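PDB 6TMS: a novel designed pore protein from Synthetic construct, which probably forms a transmembrane pore as an assembly of six designed helical-hairpin chains, offering a passage for ions or small solutes across a membrane. Local coordinates for residues F[17-20]-F[21-25]. Numbering follows the deposited sequence.
Sequences KKLY and KLEDK
Four successive i to i+4 hydrogen bonds bind K17–Y20 to K21–D24, a worked example of how an alpha helix sets side chains one turn apart against each other. The shortest runs from E23 N to L19 O at 2.8 Å. L22 N bonds K18 O and D24 N bonds Y20 O, while the bond from K21 N to K17 O stretches to 3.3 Å. On this frame a chi1 of -93° turns E23 back along the helix, and the chain, extended beyond CG, carries the carboxylate to L19. OE2 lies 3.7 Å from L19 CD1, and both carboxylate oxygens approach L19 CG, so that the carboxylate crosses the leucine branch at a slant. E23 OE1 also comes 4.0 Å from Y20 CD1; the ring and carboxylate planes are turned only 17° from each other. The nearby E56 carboxylate may favour protonation of one of the two acids. Elsewhere the bent chain of K21 runs beside K18, its CD 3.7 Å from K18 CB. K18 NZ forms salt bridges with E14 and with an acidic side chain of another chain. L19 packs on A55, E56 and L59 of helix 39-68 in the same hairpin, and L22 on M52; L22 also packs against an acidic side chain of a neighbouring subunit, and K25 NZ forms a salt bridge with one.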
ATOM      1  N   LYS F  17      -7.983  -1.775  17.854  1.00 40.61           N
ATOM      2  CA  LYS F  17      -8.664  -0.742  18.614  1.00 43.48           C
ATOM      3  C   LYS F  17      -8.529   0.609  17.883  1.00 42.93           C
ATOM      4  O   LYS F  17      -9.514   1.366  17.754  1.00 41.96           O
ATOM      5  CB  LYS F  17      -8.134  -0.846  20.072  1.00 84.76           C
ATOM      6  CG  LYS F  17      -8.481   0.183  21.165  1.00 64.84           C
ATOM      7  CD  LYS F  17      -7.312   1.009  21.614  1.00 42.99           C
ATOM      8  CE  LYS F  17      -7.559   2.447  21.299  1.00 40.58           C
ATOM      9  NZ  LYS F  17      -6.284   3.105  20.988  1.00 37.85           N
ATOM     10  N   LYS F  18      -7.384   0.873  17.249  1.00 42.71           N
ATOM     11  CA  LYS F  18      -7.321   2.107  16.450  1.00 42.37           C
ATOM     12  C   LYS F  18      -7.988   2.040  15.063  1.00 49.39           C
ATOM     13  O   LYS F  18      -8.423   3.082  14.562  1.00 43.39           O
ATOM     14  CB  LYS F  18      -5.885   2.568  16.308  1.00 36.97           C
ATOM     15  CG  LYS F  18      -5.165   2.360  17.590  1.00 37.11           C
ATOM     16  CD  LYS F  18      -3.800   2.990  17.680  1.00 30.75           C
ATOM     17  CE  LYS F  18      -2.703   2.265  16.941  1.00 30.76           C
ATOM     18  NZ  LYS F  18      -1.401   2.937  17.246  1.00 29.00           N
ATOM     19  N   LEU F  19      -7.998   0.894  14.367  1.00 40.69           N
ATOM     20  CA  LEU F  19      -8.655   0.852  13.055  1.00 41.81           C
ATOM     21  C   LEU F  19     -10.089   1.284  13.206  1.00 42.17           C
ATOM     22  O   LEU F  19     -10.662   1.983  12.359  1.00 41.32           O
ATOM     23  CB  LEU F  19      -8.641  -0.562  12.467  1.00 37.91           C
ATOM     24  CG  LEU F  19      -9.321  -0.725  11.094  1.00 34.21           C
ATOM     25  CD1 LEU F  19      -8.521   0.017  10.031  1.00 28.61           C
ATOM     26  CD2 LEU F  19      -9.514  -2.169  10.694  1.00 30.72           C
ATOM     27  N   TYR F  20     -10.693   0.771  14.254  1.00 42.57           N
ATOM     28  CA  TYR F  20     -12.086   0.998  14.525  1.00 40.69           C
ATOM     29  C   TYR F  20     -12.319   2.458  14.903  1.00 42.73           C
ATOM     30  O   TYR F  20     -13.331   3.074  14.504  1.00 40.38           O
ATOM     31  CB  TYR F  20     -12.395  -0.002  15.632  1.00 42.15           C
ATOM     32  CG  TYR F  20     -12.108  -1.450  15.201  1.00 40.93           C
ATOM     33  CD1 TYR F  20     -11.767  -1.756  13.896  1.00 37.71           C
ATOM     34  CD2 TYR F  20     -12.262  -2.508  16.078  1.00 42.69           C
ATOM     35  CE1 TYR F  20     -11.552  -3.051  13.497  1.00 36.74           C
ATOM     36  CE2 TYR F  20     -12.059  -3.817  15.672  1.00 44.61           C
ATOM     37  CZ  TYR F  20     -11.708  -4.076  14.385  1.00 37.84           C
ATOM     38  OH  TYR F  20     -11.512  -5.375  13.992  1.00 36.21           O
ATOM     39  N   LYS F  21     -11.292   3.029  15.557  1.00 48.40           N
ATOM     40  CA  LYS F  21     -11.239   4.442  15.935  1.00 45.81           C
ATOM     41  C   LYS F  21     -11.251   5.333  14.695  1.00 37.95           C
ATOM     42  O   LYS F  21     -12.052   6.277  14.563  1.00 36.22           O
ATOM     43  CB  LYS F  21      -9.937   4.583  16.779  1.00 49.05           C
ATOM     44  CG  LYS F  21      -9.152   5.916  17.006  1.00 60.50           C
ATOM     45  CD  LYS F  21      -7.617   5.731  16.878  1.00 39.72           C
ATOM     46  CE  LYS F  21      -7.150   6.250  15.550  1.00 34.89           C
ATOM     47  NZ  LYS F  21      -5.725   6.590  15.543  1.00 31.11           N
ATOM     48  N   LEU F  22     -10.441   4.980  13.732  1.00 46.28           N
ATOM     49  CA  LEU F  22     -10.388   5.784  12.539  1.00 41.02           C
ATOM     50  C   LEU F  22     -11.542   5.479  11.611  1.00 35.09           C
ATOM     51  O   LEU F  22     -11.841   6.269  10.723  1.00 45.28           O
ATOM     52  CB  LEU F  22      -9.039   5.602  11.876  1.00 41.96           C
ATOM     53  CG  LEU F  22      -8.641   6.976  11.341  1.00 33.30           C
ATOM     54  CD1 LEU F  22      -8.326   7.925  12.520  1.00 30.78           C
ATOM     55  CD2 LEU F  22      -7.508   6.924  10.330  1.00 29.49           C
ATOM     56  N   GLU F  23     -12.140   4.317  11.733  1.00 39.01           N
ATOM     57  CA  GLU F  23     -13.305   4.064  10.929  1.00 36.30           C
ATOM     58  C   GLU F  23     -14.453   4.937  11.398  1.00 36.54           C
ATOM     59  O   GLU F  23     -15.113   5.566  10.574  1.00 36.03           O
ATOM     60  CB  GLU F  23     -13.552   2.564  10.933  1.00 33.92           C
ATOM     61  CG  GLU F  23     -12.813   2.075   9.710  1.00 30.61           C
ATOM     62  CD  GLU F  23     -12.557   0.624   9.586  1.00 29.65           C
ATOM     63  OE1 GLU F  23     -12.930  -0.184  10.445  1.00 28.85           O
ATOM     64  OE2 GLU F  23     -11.871   0.307   8.608  1.00 27.06           O
ATOM     65  N   ASP F  24     -14.545   5.174  12.710  1.00 40.74           N
ATOM     66  CA  ASP F  24     -15.551   6.102  13.215  1.00 39.59           C
ATOM     67  C   ASP F  24     -15.222   7.531  12.770  1.00 39.69           C
ATOM     68  O   ASP F  24     -16.093   8.276  12.287  1.00 38.19           O
ATOM     69  CB  ASP F  24     -15.596   6.021  14.764  1.00 41.55           C
ATOM     70  CG  ASP F  24     -16.114   4.643  15.318  1.00 46.96           C
ATOM     71  OD1 ASP F  24     -16.622   3.829  14.526  1.00 41.65           O
ATOM     72  OD2 ASP F  24     -16.100   4.407  16.561  1.00 42.43           O
ATOM     73  N   LYS F  25     -13.930   7.873  12.820  1.00 42.06           N
ATOM     74  CA  LYS F  25     -13.484   9.207  12.441  1.00 40.66           C
ATOM     75  C   LYS F  25     -13.676   9.456  10.945  1.00 38.21           C
ATOM     76  O   LYS F  25     -14.179  10.510  10.552  1.00 39.22           O
ATOM     77  CB  LYS F  25     -12.020   9.362  12.849  1.00 39.32           C
ATOM     78  CG  LYS F  25     -11.527  10.778  13.126  1.00 35.74           C
ATOM     79  CD  LYS F  25     -10.002  10.726  13.121  1.00 33.33           C
ATOM     80  CE  LYS F  25      -9.307  12.032  13.393  1.00 32.20           C
ATOM     81  NZ  LYS F  25      -8.150  11.785  14.283  1.00 32.99           N
TER